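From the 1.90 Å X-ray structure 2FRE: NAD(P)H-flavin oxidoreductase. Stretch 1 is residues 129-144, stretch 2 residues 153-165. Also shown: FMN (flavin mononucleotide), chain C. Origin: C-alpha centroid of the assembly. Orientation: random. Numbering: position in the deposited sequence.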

# COMPACT_ATOMS: atom_id res chain seq x y z
N GLY A 129 -3.55 15.48 10.39
CA GLY A 129 -4.41 15.53 11.55
C GLY A 129 -5.76 14.89 11.32
O GLY A 129 -6.67 15.03 12.14
N TYR A 130 -5.90 14.18 10.20
CA TYR A 130 -7.15 13.49 9.85
C TYR A 130 -7.00 12.00 10.05
O TYR A 130 -5.92 11.52 10.38
CB TYR A 130 -7.53 13.77 8.39
CG TYR A 130 -7.67 15.24 8.11
CD1 TYR A 130 -8.71 15.96 8.66
CD2 TYR A 130 -6.76 15.91 7.30
CE1 TYR A 130 -8.84 17.32 8.41
CE2 TYR A 130 -6.88 17.26 7.05
CZ TYR A 130 -7.91 17.96 7.61
OH TYR A 130 -8.06 19.29 7.36
N HIS A 131 -8.09 11.28 9.86
CA HIS A 131 -8.05 9.82 9.77
C HIS A 131 -8.78 9.36 8.53
O HIS A 131 -9.88 9.86 8.22
CB HIS A 131 -8.69 9.18 11.02
CG HIS A 131 -7.94 9.48 12.29
ND1 HIS A 131 -8.07 10.68 12.96
CD2 HIS A 131 -7.01 8.77 12.97
CE1 HIS A 131 -7.28 10.68 14.01
NE2 HIS A 131 -6.63 9.53 14.05
N ALA A 132 -8.17 8.40 7.83
CA ALA A 132 -8.78 7.78 6.65
C ALA A 132 -9.28 6.39 7.05
O ALA A 132 -8.71 5.76 7.94
CB ALA A 132 -7.79 7.66 5.54
N HIS A 133 -10.36 5.93 6.44
CA HIS A 133 -10.97 4.64 6.80
C HIS A 133 -11.40 3.95 5.51
O HIS A 133 -12.26 4.45 4.78
CB HIS A 133 -12.14 4.88 7.73
CG HIS A 133 -12.64 3.66 8.44
ND1 HIS A 133 -12.82 2.44 7.82
CD2 HIS A 133 -13.07 3.49 9.71
CE1 HIS A 133 -13.32 1.57 8.69
NE2 HIS A 133 -13.47 2.19 9.85
N GLY A 134 -10.76 2.82 5.22
CA GLY A 134 -11.03 2.07 4.01
C GLY A 134 -12.35 1.32 4.11
O GLY A 134 -12.75 0.93 5.21
N MSE A 135 -13.02 1.13 2.98
CA MSE A 135 -14.29 0.41 2.95
C MSE A 135 -14.45 -0.50 1.73
O MSE A 135 -14.31 -0.06 0.60
CB MSE A 135 -15.49 1.38 3.03
CG MSE A 135 -15.49 2.28 4.24
SE MSE A 135 -16.93 3.60 4.07
CE MSE A 135 -16.11 4.66 2.60
N GLY A 136 -14.74 -1.77 1.97
CA GLY A 136 -15.14 -2.69 0.91
C GLY A 136 -16.64 -2.94 0.86
O GLY A 136 -17.15 -3.49 -0.13
N GLY A 137 -17.35 -2.53 1.91
CA GLY A 137 -18.80 -2.62 1.98
C GLY A 137 -19.42 -1.51 1.13
O GLY A 137 -19.94 -0.53 1.65
N ILE A 138 -19.35 -1.70 -0.18
CA ILE A 138 -19.73 -0.68 -1.15
C ILE A 138 -20.34 -1.37 -2.36
O ILE A 138 -20.07 -2.54 -2.61
CB ILE A 138 -18.50 0.13 -1.62
CG1 ILE A 138 -17.49 -0.74 -2.37
CG2 ILE A 138 -17.79 0.81 -0.44
CD1 ILE A 138 -16.25 0.01 -2.77
N PHE A 139 -21.15 -0.64 -3.12
CA PHE A 139 -21.81 -1.20 -4.30
C PHE A 139 -20.93 -0.94 -5.54
O PHE A 139 -21.08 0.09 -6.19
CB PHE A 139 -23.20 -0.58 -4.48
CG PHE A 139 -24.15 -0.82 -3.33
CD1 PHE A 139 -24.75 -2.05 -3.15
CD2 PHE A 139 -24.49 0.21 -2.48
CE1 PHE A 139 -25.64 -2.26 -2.12
CE2 PHE A 139 -25.36 0.01 -1.43
CZ PHE A 139 -25.95 -1.23 -1.26
N LYS A 140 -20.02 -1.86 -5.86
CA LYS A 140 -19.01 -1.62 -6.90
C LYS A 140 -19.59 -1.41 -8.30
O LYS A 140 -19.13 -0.55 -9.04
CB LYS A 140 -17.97 -2.76 -6.96
CG LYS A 140 -16.99 -2.82 -5.80
CD LYS A 140 -15.96 -3.93 -6.07
CE LYS A 140 -14.87 -4.04 -5.00
NZ LYS A 140 -13.68 -4.91 -5.45
N ASP A 141 -20.58 -2.21 -8.67
CA ASP A 141 -21.22 -2.07 -9.98
C ASP A 141 -21.98 -0.76 -10.09
O ASP A 141 -21.91 -0.10 -11.13
CB ASP A 141 -22.14 -3.26 -10.27
CG ASP A 141 -21.37 -4.54 -10.55
OD1 ASP A 141 -20.15 -4.46 -10.80
OD2 ASP A 141 -21.98 -5.62 -10.53
N ARG A 142 -22.67 -0.35 -9.03
CA ARG A 142 -23.34 0.96 -9.02
C ARG A 142 -22.33 2.10 -9.06
O ARG A 142 -22.58 3.13 -9.70
CB ARG A 142 -24.22 1.14 -7.77
CG ARG A 142 -25.27 0.07 -7.54
CD ARG A 142 -26.18 0.46 -6.37
NE ARG A 142 -26.96 -0.68 -5.91
CZ ARG A 142 -27.69 -0.70 -4.80
NH1 ARG A 142 -27.75 0.37 -4.02
NH2 ARG A 142 -28.36 -1.79 -4.45
N ILE A 143 -21.20 1.95 -8.37
CA ILE A 143 -20.13 2.94 -8.45
C ILE A 143 -19.65 3.12 -9.89
O ILE A 143 -19.51 4.25 -10.38
CB ILE A 143 -18.93 2.57 -7.50
CG1 ILE A 143 -19.37 2.75 -6.04
CG2 ILE A 143 -17.70 3.42 -7.79
CD1 ILE A 143 -18.57 1.90 -5.06
N VAL A 144 -19.40 2.01 -10.57
CA VAL A 144 -18.94 2.04 -11.95
C VAL A 144 -19.93 2.76 -12.87
O VAL A 144 -19.54 3.58 -13.69
CB VAL A 144 -18.67 0.60 -12.48
CG1 VAL A 144 -18.47 0.58 -14.00
CG2 VAL A 144 -17.45 0.02 -11.78
N PHE A 153 -11.30 -0.50 -15.75
CA PHE A 153 -10.96 0.08 -14.46
C PHE A 153 -11.73 -0.62 -13.36
O PHE A 153 -12.94 -0.80 -13.47
CB PHE A 153 -11.25 1.58 -14.46
CG PHE A 153 -10.27 2.38 -15.26
CD1 PHE A 153 -9.18 2.98 -14.63
CD2 PHE A 153 -10.41 2.52 -16.62
CE1 PHE A 153 -8.26 3.70 -15.33
CE2 PHE A 153 -9.48 3.25 -17.35
CZ PHE A 153 -8.40 3.84 -16.70
N LYS A 154 -11.02 -0.98 -12.30
CA LYS A 154 -11.55 -1.73 -11.17
C LYS A 154 -11.73 -0.83 -9.94
O LYS A 154 -10.86 -0.01 -9.61
CB LYS A 154 -10.60 -2.88 -10.85
CG LYS A 154 -10.89 -3.60 -9.57
CD LYS A 154 -10.01 -4.83 -9.39
CE LYS A 154 -9.94 -5.30 -7.96
NZ LYS A 154 -11.10 -4.85 -7.15
N VAL A 155 -12.86 -1.00 -9.25
CA VAL A 155 -13.11 -0.34 -7.98
C VAL A 155 -12.43 -1.18 -6.89
O VAL A 155 -12.78 -2.33 -6.68
CB VAL A 155 -14.62 -0.19 -7.69
CG1 VAL A 155 -14.84 0.53 -6.36
CG2 VAL A 155 -15.32 0.56 -8.83
N GLU A 156 -11.43 -0.61 -6.25
CA GLU A 156 -10.68 -1.29 -5.21
C GLU A 156 -11.33 -1.11 -3.85
O GLU A 156 -11.55 -2.08 -3.14
CB GLU A 156 -9.24 -0.75 -5.13
CG GLU A 156 -8.43 -0.93 -6.43
CD GLU A 156 -8.13 -2.37 -6.75
OE1 GLU A 156 -8.32 -3.23 -5.86
OE2 GLU A 156 -7.68 -2.65 -7.88
N ALA A 157 -11.61 0.14 -3.48
CA ALA A 157 -12.15 0.44 -2.16
C ALA A 157 -12.74 1.85 -2.06
O ALA A 157 -12.38 2.73 -2.83
CB ALA A 157 -11.07 0.25 -1.10
N GLY A 158 -13.66 2.04 -1.12
CA GLY A 158 -14.08 3.38 -0.74
C GLY A 158 -13.21 3.87 0.40
O GLY A 158 -12.60 3.08 1.10
N VAL A 159 -13.15 5.19 0.57
CA VAL A 159 -12.38 5.78 1.65
C VAL A 159 -13.14 6.96 2.21
O VAL A 159 -13.54 7.86 1.46
CB VAL A 159 -11.00 6.27 1.17
CG1 VAL A 159 -10.23 6.87 2.32
CG2 VAL A 159 -10.22 5.11 0.55
N ALA A 160 -13.32 6.94 3.53
CA ALA A 160 -13.89 8.04 4.29
C ALA A 160 -12.73 8.73 5.03
O ALA A 160 -11.89 8.05 5.67
CB ALA A 160 -14.89 7.52 5.26
N ILE A 161 -12.67 10.06 4.93
CA ILE A 161 -11.66 10.85 5.60
C ILE A 161 -12.31 11.99 6.36
O ILE A 161 -13.23 12.63 5.87
CB ILE A 161 -10.63 11.47 4.62
CG1 ILE A 161 -10.30 10.52 3.46
CG2 ILE A 161 -9.35 11.86 5.40
CD1 ILE A 161 -9.45 11.16 2.34
N GLY A 162 -11.82 12.24 7.58
CA GLY A 162 -12.39 13.28 8.41
C GLY A 162 -11.62 13.50 9.68
O GLY A 162 -10.51 12.97 9.88
N THR A 163 -12.21 14.31 10.54
CA THR A 163 -11.62 14.65 11.82
C THR A 163 -12.34 13.90 12.93
O THR A 163 -13.57 13.96 13.05
CB THR A 163 -11.72 16.15 12.06
OG1 THR A 163 -11.01 16.84 11.02
CG2 THR A 163 -11.15 16.52 13.42
N LEU A 164 -11.55 13.19 13.74
CA LEU A 164 -12.04 12.32 14.78
C LEU A 164 -12.82 13.12 15.81
O LEU A 164 -12.46 14.25 16.11
CB LEU A 164 -10.87 11.59 15.46
CG LEU A 164 -11.19 10.56 16.57
CD1 LEU A 164 -12.00 9.40 16.05
CD2 LEU A 164 -9.90 10.03 17.21
N THR A 165 -13.89 12.53 16.33
CA THR A 165 -14.62 13.13 17.45
C THR A 165 -15.02 12.06 18.47
O THR A 165 -14.62 10.91 18.34
CB THR A 165 -15.84 13.94 16.97
OG1 THR A 165 -16.42 14.62 18.09
CG2 THR A 165 -16.91 13.06 16.34
N1 FMN C . -14.11 -0.97 7.91
C2 FMN C . -15.50 -0.91 7.98
O2 FMN C . -16.05 -0.52 9.02
N3 FMN C . -16.28 -1.30 6.91
C4 FMN C . -15.73 -1.73 5.74
O4 FMN C . -16.45 -1.86 4.73
C4A FMN C . -14.32 -1.79 5.67
N5 FMN C . -13.70 -2.23 4.51
C5A FMN C . -12.32 -2.21 4.43
C6 FMN C . -11.71 -2.62 3.25
C7 FMN C . -10.34 -2.61 3.13
C7M FMN C . -9.82 -2.55 1.72
C8 FMN C . -9.54 -2.21 4.20
C8M FMN C . -8.15 -1.66 3.95
C9 FMN C . -10.13 -1.80 5.39
C9A FMN C . -11.54 -1.83 5.51
N10 FMN C . -12.14 -1.44 6.69
C10 FMN C . -13.52 -1.41 6.76
C1' FMN C . -11.32 -1.10 7.91
C2' FMN C . -10.48 -2.25 8.46
O2' FMN C . -11.24 -3.15 9.25
C3' FMN C . -9.30 -1.69 9.25
O3' FMN C . -8.44 -0.97 8.38
C4' FMN C . -8.55 -2.80 9.98
O4' FMN C . -9.37 -3.38 10.98
C5' FMN C . -7.25 -2.33 10.62
O5' FMN C . -7.49 -1.31 11.58
P FMN C . -6.77 0.12 11.48
O1P FMN C . -5.30 -0.12 11.79
O2P FMN C . -6.90 0.65 10.06
O3P FMN C . -7.45 1.02 12.47
O HOH W 1 -8.67 13.50 13.41
O HOH W 2 -11.89 -4.60 -3.79

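Two neighbouring antiparallel strands illustrate how a β-ladder can be zipped by its backbone and then locked by side chains that differ in character from one end to the other. Strand 131-135 runs alongside strand 153-162, their axes approaching to 4.5 Å with N-to-C directions 148° apart. Three residue pairs form the hydrogen-bonded rungs. His-131 N donates to Gly-162 O at 3.0 Å and Gly-162 N returns a bond to His-131 O at 3.1 Å; His-133 N reaches Ala-160 O at 2.7 Å, answered by Ala-160 N to His-133 O at 3.0 Å; Met-135 N meets Gly-158 O at 2.7 Å, and Gly-158 N meets Met-135 O at 2.8 Å. Between the rungs, Ala-132 faces Ile-161 and Gly-134 faces Val-159, where α-carbons lie close enough for CA-H...O contacts such as Ile-161 CA to His-131 O at 3.3 Å.

Because side chains alternate along a strand, the ladder has two distinct faces. On the face carrying Ala-132, Val-159 and Ile-161, small and branched aliphatic groups pack together: Ala-132 CB lies 4.1 Å from Val-159 CG1 and 4.3 Å from Ile-161 CG1. Gly-134 belongs to this face too, but a CB there would be crowded by the flavin, only 3.3 Å from FMN C8M. On the other face, the selenomethionine Met-135 bends its end toward the second strand, bringing CE to 4.1 Å from Ala-160 CB. Glycine suits position 158, since an idealised CB placed on Gly-158, which the residue itself lacks, would sit tightly against both Met-135 CE and Ile-138 CG2.

Beyond the strand, the chain turns past the cofactor, as befits a flavin oxidoreductase: Gly-136 N donates to FMN N5 at 2.8 Å and Gly-137 N to FMN O4 at 3.0 Å. Helix 140-144 then crosses the second strand at a greater distance, 8.9 Å between axes, so side chains must fill the gap. Val-155 points toward the first stretch and is the focus of this packing. Its CG1 lies 3.9 Å from Ile-138 CD1, while its CG2 lies 3.9 Å from Ile-143 CG2 and 3.7 Å from Val-144 CG2. A compact branched residue thus meets three aliphatic neighbours, and the second stretch has no other residue with as much area covered by the first.

Polar groups secure the margins. Lys-140, extended from chi2 through chi4, donates from NZ to Val-155 O at 3.0 Å; Lys-154 NZ shares that acceptor at 3.1 Å. The two ammonium groups consequently crowd, Lys-140 NZ to Lys-154 NZ being 3.1 Å, although Lys-154 NZ also forms a salt bridge with Glu-156 OE1 at 3.5 Å. A water bridges Lys-140 NZ and Glu-156 O. At the far end of the ladder, Tyr-130 sets its ring edge near Thr-163, with CD1 3.4 Å from OG1, and another water joins Gly-129 O, His-131 ND1 and Leu-164 N.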